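Local coordinates for ALDH21) (Physcomitrella patens subsp. patens, PDB 5MZ5), which oxidises succinic semialdehyde to succinate with NADP(+) as cofactor, as a plant member of the aldehyde dehydrogenase family, at residues Lys38-Phe43 and Val66-Pro71; Lys376-Lys381 and Glu402-Glu407; Ala87-Met92 and Gly206-Leu211; Leu359-Ser364 and Gly393-Pro398. All coordinates share one frame; numbering follows the deposited sequence.

Contact 1: Lys38-Phe43 and Val66-Pro71; sequences KKYNIF and VAAKVP
I42 meets V70 and P71 through its CG2 methyl. A chi1 of 60° puts CG1 between the backbone N and the carbonyl carbon and leaves CG2 anti to that carbon, where it lies 3.6 Å from V70 CG1 and 3.8 Å from P71 CD. The side chains of I42 and P71 run antiparallel alongside one another. An alanine in place of I42 would probably open a gap beside V70 CG1 and P71 CD, where CG2 had packed. Upstream, Y40 brings CE1 to 3.8 Å from A68 CB, while K38 NZ stands over the centre of the same tyrosine ring. The backbones form a parallel strand pair within a four-stranded mixed sheet: K38 N donates to A67 O, K69 N to K38 O at 2.9 Å, and Y40 N to K69 O at 3.0 Å with a C=O...N angle of 177°. A67 and A68 both face V58 of strand 55-59, a classic beta bulge on the other edge of strand 66-71. K39 and K69 project from the same face of the sheet, their NZ atoms 4.5 Å apart despite like charge; K69 also makes a cation-pi contact with W55.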
loop_
_atom_site.group_PDB
_atom_site.type_symbol
_atom_site.label_atom_id
_atom_site.label_comp_id
_atom_site.label_asym_id
_atom_site.label_seq_id
_atom_site.Cartn_x
_atom_site.Cartn_y
_atom_site.Cartn_z
ATOM N N LYS A 38 0.931 45.469 20.375
ATOM C CA LYS A 38 -0.233 44.610 20.610
ATOM C C LYS A 38 0.115 43.545 21.663
ATOM O O LYS A 38 1.183 42.933 21.595
ATOM C CB LYS A 38 -0.704 43.942 19.307
ATOM C CG LYS A 38 -2.076 43.286 19.431
ATOM C CD LYS A 38 -2.464 42.463 18.211
ATOM C CE LYS A 38 -3.785 41.742 18.402
ATOM N NZ LYS A 38 -3.708 40.641 19.407
ATOM N N LYS A 39 -0.782 43.341 22.640
ATOM C CA LYS A 39 -0.598 42.330 23.679
ATOM C C LYS A 39 -1.258 41.031 23.236
ATOM O O LYS A 39 -2.388 41.031 22.750
ATOM C CB LYS A 39 -1.115 42.802 25.047
ATOM C CG LYS A 39 -0.337 43.978 25.587
ATOM C CD LYS A 39 -0.781 44.407 26.951
ATOM C CE LYS A 39 0.231 45.338 27.595
ATOM N NZ LYS A 39 0.324 46.659 26.906
ATOM N N TYR A 40 -0.509 39.935 23.335
ATOM C CA TYR A 40 -0.966 38.607 22.952
ATOM C C TYR A 40 -1.083 37.743 24.198
ATOM O O TYR A 40 -0.537 38.075 25.249
ATOM C CB TYR A 40 0.035 37.957 21.970
ATOM C CG TYR A 40 -0.088 38.444 20.544
ATOM C CD1 TYR A 40 0.435 39.678 20.157
ATOM C CD2 TYR A 40 -0.700 37.657 19.570
ATOM C CE1 TYR A 40 0.320 40.133 18.845
ATOM C CE2 TYR A 40 -0.803 38.094 18.249
ATOM C CZ TYR A 40 -0.295 39.335 17.895
ATOM O OH TYR A 40 -0.392 39.786 16.607
ATOM N N ASN A 41 -1.791 36.632 24.068
ATOM C CA ASN A 41 -1.900 35.644 25.118
ATOM C C ASN A 41 -1.096 34.435 24.692
ATOM O O ASN A 41 -0.871 34.221 23.500
ATOM C CB ASN A 41 -3.356 35.202 25.301
ATOM C CG ASN A 41 -4.268 36.235 25.887
ATOM O OD1 ASN A 41 -5.303 36.556 25.308
ATOM N ND2 ASN A 41 -3.967 36.698 27.087
ATOM N N ILE A 42 -0.671 33.642 25.670
ATOM C CA ILE A 42 -0.000 32.373 25.433
ATOM C C ILE A 42 -1.024 31.301 25.768
ATOM O O ILE A 42 -2.048 31.612 26.391
ATOM C CB ILE A 42 1.375 32.221 26.138
ATOM C CG1 ILE A 42 1.264 32.336 27.674
ATOM C CG2 ILE A 42 2.344 33.251 25.563
ATOM C CD1 ILE A 42 2.524 31.921 28.485
ATOM N N PHE A 43 -0.792 30.068 25.316
ATOM C CA PHE A 43 -1.774 29.027 25.524
ATOM C C PHE A 43 -1.268 27.956 26.443
ATOM O O PHE A 43 -0.268 27.313 26.166
ATOM C CB PHE A 43 -2.292 28.494 24.167
ATOM C CG PHE A 43 -3.087 29.578 23.468
ATOM C CD1 PHE A 43 -4.447 29.740 23.723
ATOM C CD2 PHE A 43 -2.455 30.507 22.638
ATOM C CE1 PHE A 43 -5.166 30.789 23.133
ATOM C CE2 PHE A 43 -3.168 31.562 22.075
ATOM C CZ PHE A 43 -4.518 31.701 22.335
ATOM N N VAL A 66 9.024 47.679 18.611
ATOM C CA VAL A 66 8.418 46.601 19.385
ATOM C C VAL A 66 6.937 46.658 18.978
ATOM O O VAL A 66 6.239 47.620 19.308
ATOM C CB VAL A 66 8.646 46.741 20.915
ATOM C CG1 VAL A 66 7.995 45.573 21.667
ATOM C CG2 VAL A 66 10.134 46.824 21.245
ATOM N N ALA A 67 6.507 45.704 18.143
ATOM C CA ALA A 67 5.147 45.704 17.620
ATOM C C ALA A 67 4.205 44.841 18.429
ATOM O O ALA A 67 2.982 44.978 18.311
ATOM C CB ALA A 67 5.150 45.272 16.165
ATOM N N ALA A 68 4.770 43.959 19.252
ATOM C CA ALA A 68 4.011 43.027 20.061
ATOM C C ALA A 68 4.697 42.677 21.376
ATOM O O ALA A 68 5.925 42.722 21.472
ATOM C CB ALA A 68 3.718 41.762 19.253
ATOM N N LYS A 69 3.884 42.336 22.390
ATOM C CA LYS A 69 4.298 41.913 23.733
ATOM C C LYS A 69 3.636 40.575 23.993
ATOM O O LYS A 69 2.420 40.428 23.818
ATOM C CB LYS A 69 3.897 42.937 24.798
ATOM C CG LYS A 69 4.777 44.170 24.792
ATOM C CD LYS A 69 4.270 45.183 25.772
ATOM C CE LYS A 69 5.252 45.422 26.884
ATOM N NZ LYS A 69 4.612 46.127 28.027
ATOM N N VAL A 70 4.453 39.571 24.321
ATOM C CA VAL A 70 3.986 38.189 24.542
ATOM C C VAL A 70 4.302 37.768 25.979
ATOM O O VAL A 70 5.453 37.918 26.391
ATOM C CB VAL A 70 4.673 37.221 23.530
ATOM C CG1 VAL A 70 4.266 35.787 23.779
ATOM C CG2 VAL A 70 4.392 37.617 22.095
ATOM N N PRO A 71 3.342 37.211 26.752
ATOM C CA PRO A 71 3.683 36.716 28.094
ATOM C C PRO A 71 4.739 35.613 28.031
ATOM O O PRO A 71 4.741 34.796 27.107
ATOM C CB PRO A 71 2.356 36.136 28.611
ATOM C CG PRO A 71 1.300 36.737 27.763
ATOM C CD PRO A 71 1.932 36.906 26.424
#

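Contact 2: Lys376-Lys381 and Glu402-Glu407; sequences KEAVAK and EDVPIE
K381 packs against P405 where helix 365-380 ends, joining it to the loop that leaves strand 395-402. The K381 side chain can be followed outward. CB lies 3.7 Å from P405 CG, and the K381 carbonyl O is 3.3 Å from the same ring carbon. CD and CE then pass E407, each 4.0 Å from E407 CG, the two chains crossing at a slant. The last torsion (chi4 74°) turns NZ out of the extended line of the chain, and NZ closes a 2.9 Å salt bridge to E377 OE2, one helical turn back. The charge is thus met within its own segment, and the K381 NZ to E407 OE1 separation is 6.9 Å, so the glutamate contributes its aliphatic CG here. Deeper in, A378 CB rests on both methyls of V404, 3.9 Å from CG1. An alanine at P405 lacks CG and CD, which would probably open a gap beside K381 CB and its carbonyl O. Both oxygens of the E377 carboxylate have a partner: N409 ND2 bonds to OE1, while K381 NZ approaches OE2 on its anti side, 16° out of the carboxylate plane.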
loop_
_atom_site.group_PDB
_atom_site.type_symbol
_atom_site.label_atom_id
_atom_site.label_comp_id
_atom_site.label_asym_id
_atom_site.label_seq_id
_atom_site.Cartn_x
_atom_site.Cartn_y
_atom_site.Cartn_z
ATOM N N LYS A 376 33.293 38.445 2.728
ATOM C CA LYS A 376 34.636 39.034 2.727
ATOM C C LYS A 376 35.710 37.937 2.813
ATOM O O LYS A 376 36.675 37.966 2.051
ATOM C CB LYS A 376 34.811 40.071 3.856
ATOM C CG LYS A 376 34.041 41.370 3.630
ATOM C CD LYS A 376 34.515 42.472 4.550
ATOM C CE LYS A 376 33.407 43.317 5.128
ATOM N NZ LYS A 376 32.891 42.740 6.407
ATOM N N GLU A 377 35.500 36.940 3.687
ATOM C CA GLU A 377 36.411 35.811 3.843
ATOM C C GLU A 377 36.522 35.001 2.534
ATOM O O GLU A 377 37.630 34.622 2.158
ATOM C CB GLU A 377 35.963 34.924 5.011
ATOM C CG GLU A 377 36.896 33.766 5.331
ATOM C CD GLU A 377 36.224 32.487 5.797
ATOM O OE1 GLU A 377 35.076 32.557 6.294
ATOM O OE2 GLU A 377 36.857 31.412 5.686
ATOM N N ALA A 378 35.381 34.772 1.835
ATOM C CA ALA A 378 35.322 34.040 0.564
ATOM C C ALA A 378 36.158 34.742 -0.509
ATOM O O ALA A 378 36.916 34.070 -1.214
ATOM C CB ALA A 378 33.878 33.885 0.104
ATOM N N VAL A 379 36.054 36.095 -0.593
ATOM C CA VAL A 379 36.804 36.901 -1.548
ATOM C C VAL A 379 38.312 36.936 -1.166
ATOM O O VAL A 379 39.158 36.860 -2.059
ATOM C CB VAL A 379 36.198 38.313 -1.841
ATOM C CG1 VAL A 379 34.700 38.255 -2.173
ATOM C CG2 VAL A 379 36.491 39.332 -0.751
ATOM N N ALA A 380 38.629 36.975 0.155
ATOM C CA ALA A 380 40.014 36.977 0.680
ATOM C C ALA A 380 40.743 35.659 0.348
ATOM O O ALA A 380 41.940 35.661 0.081
ATOM C CB ALA A 380 40.013 37.211 2.192
ATOM N N LYS A 381 39.990 34.549 0.322
ATOM C CA LYS A 381 40.481 33.210 0.019
ATOM C C LYS A 381 40.565 32.903 -1.498
ATOM O O LYS A 381 40.936 31.783 -1.870
ATOM C CB LYS A 381 39.648 32.165 0.767
ATOM C CG LYS A 381 40.014 32.059 2.239
ATOM C CD LYS A 381 39.344 30.865 2.894
ATOM C CE LYS A 381 40.010 30.481 4.197
ATOM N NZ LYS A 381 39.699 31.440 5.291
ATOM N N GLU A 402 32.125 33.679 -7.431
ATOM C CA GLU A 402 32.684 32.674 -8.314
ATOM C C GLU A 402 33.969 32.058 -7.737
ATOM O O GLU A 402 34.787 32.765 -7.157
ATOM C CB GLU A 402 32.946 33.340 -9.675
ATOM C CG GLU A 402 33.615 32.495 -10.736
ATOM C CD GLU A 402 33.798 33.297 -12.008
ATOM O OE1 GLU A 402 34.765 34.093 -12.092
ATOM O OE2 GLU A 402 32.906 33.208 -12.880
ATOM N N ASP A 403 34.108 30.719 -7.882
ATOM C CA ASP A 403 35.271 29.904 -7.484
ATOM C C ASP A 403 35.729 30.100 -6.021
ATOM O O ASP A 403 36.914 30.317 -5.746
ATOM C CB ASP A 403 36.443 30.107 -8.477
ATOM C CG ASP A 403 36.097 29.731 -9.911
ATOM O OD1 ASP A 403 35.238 28.823 -10.104
ATOM O OD2 ASP A 403 36.669 30.350 -10.842
ATOM N N VAL A 404 34.783 29.975 -5.085
ATOM C CA VAL A 404 35.080 30.058 -3.658
ATOM C C VAL A 404 35.723 28.711 -3.239
ATOM O O VAL A 404 35.137 27.656 -3.506
ATOM C CB VAL A 404 33.821 30.411 -2.823
ATOM C CG1 VAL A 404 34.084 30.270 -1.326
ATOM C CG2 VAL A 404 33.332 31.817 -3.151
ATOM N N PRO A 405 36.938 28.717 -2.631
ATOM C CA PRO A 405 37.564 27.437 -2.245
ATOM C C PRO A 405 36.829 26.709 -1.116
ATOM O O PRO A 405 36.095 27.322 -0.344
ATOM C CB PRO A 405 39.001 27.836 -1.869
ATOM C CG PRO A 405 38.900 29.247 -1.463
ATOM C CD PRO A 405 37.807 29.866 -2.290
ATOM N N ILE A 406 37.032 25.394 -1.044
ATOM C CA ILE A 406 36.428 24.465 -0.084
ATOM C C ILE A 406 36.695 24.856 1.397
ATOM O O ILE A 406 35.858 24.580 2.247
ATOM C CB ILE A 406 36.855 22.990 -0.421
ATOM C CG1 ILE A 406 35.952 21.954 0.274
ATOM C CG2 ILE A 406 38.350 22.712 -0.159
ATOM C CD1 ILE A 406 34.702 21.555 -0.506
ATOM N N GLU A 407 37.841 25.494 1.688
ATOM C CA GLU A 407 38.205 25.892 3.051
ATOM C C GLU A 407 37.390 27.104 3.568
ATOM O O GLU A 407 37.243 27.244 4.789
ATOM C CB GLU A 407 39.731 26.104 3.210
ATOM C CG GLU A 407 40.373 27.066 2.214
ATOM C CD GLU A 407 40.842 26.500 0.882
ATOM O OE1 GLU A 407 41.606 27.212 0.190
ATOM O OE2 GLU A 407 40.450 25.364 0.520
#

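Contact 3: Ala87-Met92 and Gly206-Leu211; sequences AAAPAM and GCPFVL
Two carbonyl oxygens, A89 O and G206 O, are tied together by a single water that donates to both, at 3.0 Å from A89 O and 2.8 Å from G206 O. No direct polar bond joins the segments, and both oxygens are acceptors, so the water supplies the hydrogens that neither side can. A89 precedes P90, at which helix 75-94 kinks, since the N atoms of P90 and A91 make no bond to the preceding turn. The rest is van der Waals contact, of carbon against carbon and of M92 carbons against carbonyl oxygens. M92 CB lies 3.3 Å from G206 O, and M92 CG is 4.1 Å from P208 CD. The chain then bends twice (chi2 -67°, chi3 -84°), and CE ends 3.3 Å from C207 O, so the methyl lies against the peptide of C207. P208 CG also lies 3.8 Å from A89 CA. G206 is the C-prime residue of a Schellman motif closing helix 193-205, with phi 101° and C207 N bonded to A202 O. A beta carbon at this glycine would sit about 3.0 Å from M92 O, a tight approach added to the clash with the preceding carbonyl that its backbone angles already imply. The turn leads into strand 209-212, which lies between the parallel strands 182-185 and 239-241 of the Rossmann-type sheet. Helix 75-94 packs against the turn that leads from helix 193-205 into strand 209-212, with M92 also touching P235 and A238 in the loop before strand 239-241.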
loop_
_atom_site.group_PDB
_atom_site.type_symbol
_atom_site.label_atom_id
_atom_site.label_comp_id
_atom_site.label_asym_id
_atom_site.label_seq_id
_atom_site.Cartn_x
_atom_site.Cartn_y
_atom_site.Cartn_z
ATOM N N ALA A 87 -2.547 14.175 30.725
ATOM C CA ALA A 87 -3.935 13.948 31.136
ATOM C C ALA A 87 -4.923 13.981 29.965
ATOM O O ALA A 87 -5.927 13.271 30.019
ATOM C CB ALA A 87 -4.342 14.925 32.222
ATOM N N ALA A 88 -4.607 14.735 28.882
ATOM C CA ALA A 88 -5.454 14.804 27.690
ATOM C C ALA A 88 -5.192 13.672 26.683
ATOM O O ALA A 88 -6.008 13.477 25.787
ATOM C CB ALA A 88 -5.294 16.153 27.004
ATOM N N ALA A 89 -4.063 12.954 26.803
ATOM C CA ALA A 89 -3.692 11.871 25.871
ATOM C C ALA A 89 -4.804 10.804 25.689
ATOM O O ALA A 89 -5.140 10.559 24.526
ATOM C CB ALA A 89 -2.353 11.234 26.254
ATOM N N PRO A 90 -5.482 10.269 26.760
ATOM C CA PRO A 90 -6.580 9.304 26.513
ATOM C C PRO A 90 -7.765 9.870 25.721
ATOM O O PRO A 90 -8.258 9.186 24.826
ATOM C CB PRO A 90 -6.982 8.840 27.923
ATOM C CG PRO A 90 -5.765 9.145 28.782
ATOM C CD PRO A 90 -5.226 10.411 28.214
ATOM N N ALA A 91 -8.210 11.112 26.016
ATOM C CA ALA A 91 -9.316 11.716 25.256
ATOM C C ALA A 91 -8.907 12.038 23.804
ATOM O O ALA A 91 -9.735 11.930 22.910
ATOM C CB ALA A 91 -9.858 12.954 25.956
ATOM N N MET A 92 -7.628 12.388 23.577
ATOM C CA MET A 92 -7.079 12.645 22.238
ATOM C C MET A 92 -7.123 11.333 21.425
ATOM O O MET A 92 -7.609 11.328 20.293
ATOM C CB MET A 92 -5.624 13.151 22.330
ATOM C CG MET A 92 -5.488 14.613 22.719
ATOM S SD MET A 92 -6.133 15.689 21.442
ATOM C CE MET A 92 -4.778 15.796 20.361
ATOM N N GLY A 206 -3.932 12.367 16.663
ATOM C CA GLY A 206 -4.556 12.383 17.978
ATOM C C GLY A 206 -3.530 12.378 19.100
ATOM O O GLY A 206 -3.706 11.672 20.099
ATOM N N CYS A 207 -2.451 13.167 18.936
ATOM C CA CYS A 207 -1.385 13.355 19.931
ATOM C C CYS A 207 -1.547 14.708 20.601
ATOM O O CYS A 207 -1.533 15.710 19.890
ATOM C CB CYS A 207 -0.003 13.287 19.282
ATOM S SG CYS A 207 0.598 11.625 18.937
ATOM N N PRO A 208 -1.554 14.805 21.949
ATOM C CA PRO A 208 -1.494 16.138 22.575
ATOM C C PRO A 208 -0.060 16.693 22.416
ATOM O O PRO A 208 0.892 15.928 22.225
ATOM C CB PRO A 208 -1.830 15.855 24.046
ATOM C CG PRO A 208 -1.352 14.464 24.266
ATOM C CD PRO A 208 -1.525 13.725 22.966
ATOM N N PHE A 209 0.104 18.019 22.458
ATOM C CA PHE A 209 1.428 18.581 22.251
ATOM C C PHE A 209 1.677 19.848 23.056
ATOM O O PHE A 209 0.739 20.549 23.421
ATOM C CB PHE A 209 1.677 18.849 20.740
ATOM C CG PHE A 209 0.773 19.894 20.118
ATOM C CD1 PHE A 209 1.114 21.244 20.153
ATOM C CD2 PHE A 209 -0.437 19.531 19.534
ATOM C CE1 PHE A 209 0.260 22.213 19.609
ATOM C CE2 PHE A 209 -1.283 20.500 18.978
ATOM C CZ PHE A 209 -0.923 21.834 19.013
ATOM N N VAL A 210 2.957 20.156 23.289
ATOM C CA VAL A 210 3.427 21.391 23.923
ATOM C C VAL A 210 4.399 21.985 22.921
ATOM O O VAL A 210 5.424 21.376 22.612
ATOM C CB VAL A 210 4.039 21.227 25.346
ATOM C CG1 VAL A 210 4.353 22.588 25.960
ATOM C CG2 VAL A 210 3.107 20.443 26.262
ATOM N N LEU A 211 4.057 23.145 22.380
ATOM C CA LEU A 211 4.888 23.812 21.400
ATOM C C LEU A 211 5.640 24.998 21.965
ATOM O O LEU A 211 5.059 25.863 22.636
ATOM C CB LEU A 211 4.060 24.221 20.139
ATOM C CG LEU A 211 4.682 25.221 19.134
ATOM C CD1 LEU A 211 5.828 24.590 18.330
ATOM C CD2 LEU A 211 3.637 25.725 18.218
HETATM O O HOH W 1 -2.886 10.522 22.547
#

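Contact 4: Leu359-Ser364 and Gly393-Pro398; sequences LGPMIS and GAFIEP
F395 and P361 come together through the two torsions of the phenylalanine: chi1 -75° sets CG beside the backbone N, and chi2 -87° turns the ring so that one face meets P361. P361 CB stands 3.7 Å from the centroid of the F395 ring, 10° off its normal, a CH-pi contact made squarely over the face; the two side chains extend alongside each other in the same sense. At the ring edge, near its plane, is L359 O. L359 CG is anti to the backbone N, and its CD2 branch reaches I396 O at 3.5 Å and P398 CD at 3.6 Å. The direct backbone link is M362 N to A394 O, 2.8 Å long and fairly straight at hydrogen, although the donor stands well above the carbonyl plane. M362 CB crowds the same oxygen at 3.2 Å, and A394 CB lies 4.0 Å from P361 CB. A water adds a second link, donating to G360 O at 3.0 Å and accepting from I396 N at 2.9 Å. S364, the N-cap residue of helix 365-380, accepts A367 N at its OG. The arrangement fastens the loop before that helix to the start of strand 395-402, which runs parallel to strand 419-425 in the larger mixed sheet. The loop also borders the cofactor site, where I363 touches W188, a residue that binds NADP(+).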
loop_
_atom_site.group_PDB
_atom_site.type_symbol
_atom_site.label_atom_id
_atom_site.label_comp_id
_atom_site.label_asym_id
_atom_site.label_seq_id
_atom_site.Cartn_x
_atom_site.Cartn_y
_atom_site.Cartn_z
ATOM N N LEU A 359 13.373 41.054 -1.866
ATOM C CA LEU A 359 14.297 40.746 -0.788
ATOM C C LEU A 359 14.113 41.680 0.407
ATOM O O LEU A 359 14.336 42.879 0.299
ATOM C CB LEU A 359 15.753 40.778 -1.349
ATOM C CG LEU A 359 16.932 40.633 -0.361
ATOM C CD1 LEU A 359 16.924 39.292 0.345
ATOM C CD2 LEU A 359 18.253 40.774 -1.070
ATOM N N GLY A 360 13.710 41.103 1.533
ATOM C CA GLY A 360 13.555 41.828 2.787
ATOM C C GLY A 360 14.841 41.817 3.611
ATOM O O GLY A 360 15.894 41.364 3.132
ATOM N N PRO A 361 14.819 42.304 4.870
ATOM C CA PRO A 361 16.065 42.283 5.662
ATOM C C PRO A 361 16.349 40.899 6.241
ATOM O O PRO A 361 15.483 40.021 6.197
ATOM C CB PRO A 361 15.794 43.300 6.763
ATOM C CG PRO A 361 14.296 43.255 6.955
ATOM C CD PRO A 361 13.694 42.897 5.631
ATOM N N MET A 362 17.547 40.703 6.805
ATOM C CA MET A 362 17.863 39.451 7.487
ATOM C C MET A 362 17.169 39.523 8.869
ATOM O O MET A 362 16.712 40.606 9.266
ATOM C CB MET A 362 19.390 39.208 7.577
ATOM C CG MET A 362 20.077 39.026 6.212
ATOM S SD MET A 362 19.633 37.513 5.285
ATOM C CE MET A 362 18.326 38.157 4.163
ATOM N N ILE A 363 17.032 38.371 9.566
ATOM C CA ILE A 363 16.327 38.287 10.852
ATOM C C ILE A 363 16.883 39.274 11.902
ATOM O O ILE A 363 16.123 39.758 12.744
ATOM C CB ILE A 363 16.240 36.826 11.372
ATOM C CG1 ILE A 363 15.115 36.649 12.438
ATOM C CG2 ILE A 363 17.606 36.295 11.869
ATOM C CD1 ILE A 363 13.655 36.850 11.945
ATOM N N SER A 364 18.180 39.598 11.811
ATOM C CA SER A 364 18.863 40.536 12.700
ATOM C C SER A 364 20.082 41.133 12.004
ATOM O O SER A 364 20.560 40.578 11.008
ATOM C CB SER A 364 19.287 39.839 13.998
ATOM O OG SER A 364 20.314 38.884 13.776
ATOM N N GLY A 393 22.697 47.816 7.453
ATOM C CA GLY A 393 21.980 47.411 8.658
ATOM C C GLY A 393 21.761 45.906 8.674
ATOM O O GLY A 393 22.728 45.146 8.693
ATOM N N ALA A 394 20.490 45.464 8.624
ATOM C CA ALA A 394 20.133 44.043 8.594
ATOM C C ALA A 394 20.005 43.522 7.144
ATOM O O ALA A 394 19.837 42.319 6.930
ATOM C CB ALA A 394 18.845 43.798 9.375
ATOM N N PHE A 395 20.119 44.427 6.154
ATOM C CA PHE A 395 20.047 44.097 4.735
ATOM C C PHE A 395 21.399 43.658 4.163
ATOM O O PHE A 395 22.424 44.287 4.424
ATOM C CB PHE A 395 19.523 45.294 3.922
ATOM C CG PHE A 395 18.038 45.540 4.044
ATOM C CD1 PHE A 395 17.138 44.892 3.205
ATOM C CD2 PHE A 395 17.540 46.443 4.977
ATOM C CE1 PHE A 395 15.764 45.141 3.300
ATOM C CE2 PHE A 395 16.158 46.688 5.071
ATOM C CZ PHE A 395 15.281 46.028 4.238
ATOM N N ILE A 396 21.378 42.571 3.382
ATOM C CA ILE A 396 22.517 42.027 2.645
ATOM C C ILE A 396 22.077 42.038 1.199
ATOM O O ILE A 396 21.022 41.484 0.868
ATOM C CB ILE A 396 22.946 40.588 3.114
ATOM C CG1 ILE A 396 23.651 40.616 4.486
ATOM C CG2 ILE A 396 23.846 39.882 2.078
ATOM C CD1 ILE A 396 25.170 41.199 4.472
ATOM N N GLU A 397 22.881 42.660 0.338
ATOM C CA GLU A 397 22.621 42.699 -1.102
ATOM C C GLU A 397 22.630 41.269 -1.674
ATOM O O GLU A 397 23.416 40.438 -1.195
ATOM C CB GLU A 397 23.700 43.518 -1.812
ATOM C CG GLU A 397 23.518 45.008 -1.669
ATOM C CD GLU A 397 24.619 45.843 -2.291
ATOM O OE1 GLU A 397 24.373 47.047 -2.530
ATOM O OE2 GLU A 397 25.728 45.309 -2.531
ATOM N N PRO A 398 21.772 40.946 -2.675
ATOM C CA PRO A 398 21.856 39.595 -3.284
ATOM C C PRO A 398 23.256 39.459 -3.910
ATOM O O PRO A 398 23.712 40.338 -4.649
ATOM C CB PRO A 398 20.708 39.570 -4.298
ATOM C CG PRO A 398 20.367 40.984 -4.541
ATOM C CD PRO A 398 20.801 41.815 -3.375
HETATM O O HOH W 2 18.836 41.273 2.786
#

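Overall arrangement
Contacts 3 and 4 are buried, whereas contacts 1 and 2 are partly open to solvent. Contact 1 relies on regular strand-to-strand backbone bonds, with lysines at its exposed end; contact 2 has apolar contacts across it, with a salt bridge inside the helical segment. Contacts 3 and 4 each use a bridging water, but only contact 4 of these two adds a direct backbone bond. Contacts 2 and 4 share helix 365-380 and strand 395-402: contact 4 lies at the beginnings of both, contact 2 at their ends, with centres about 21 Å apart. Strand 66-71 of contact 1 is followed by helix 75-94 of contact 3; contact 3 lies on the opposite side of the chain's centre from contacts 2 and 4.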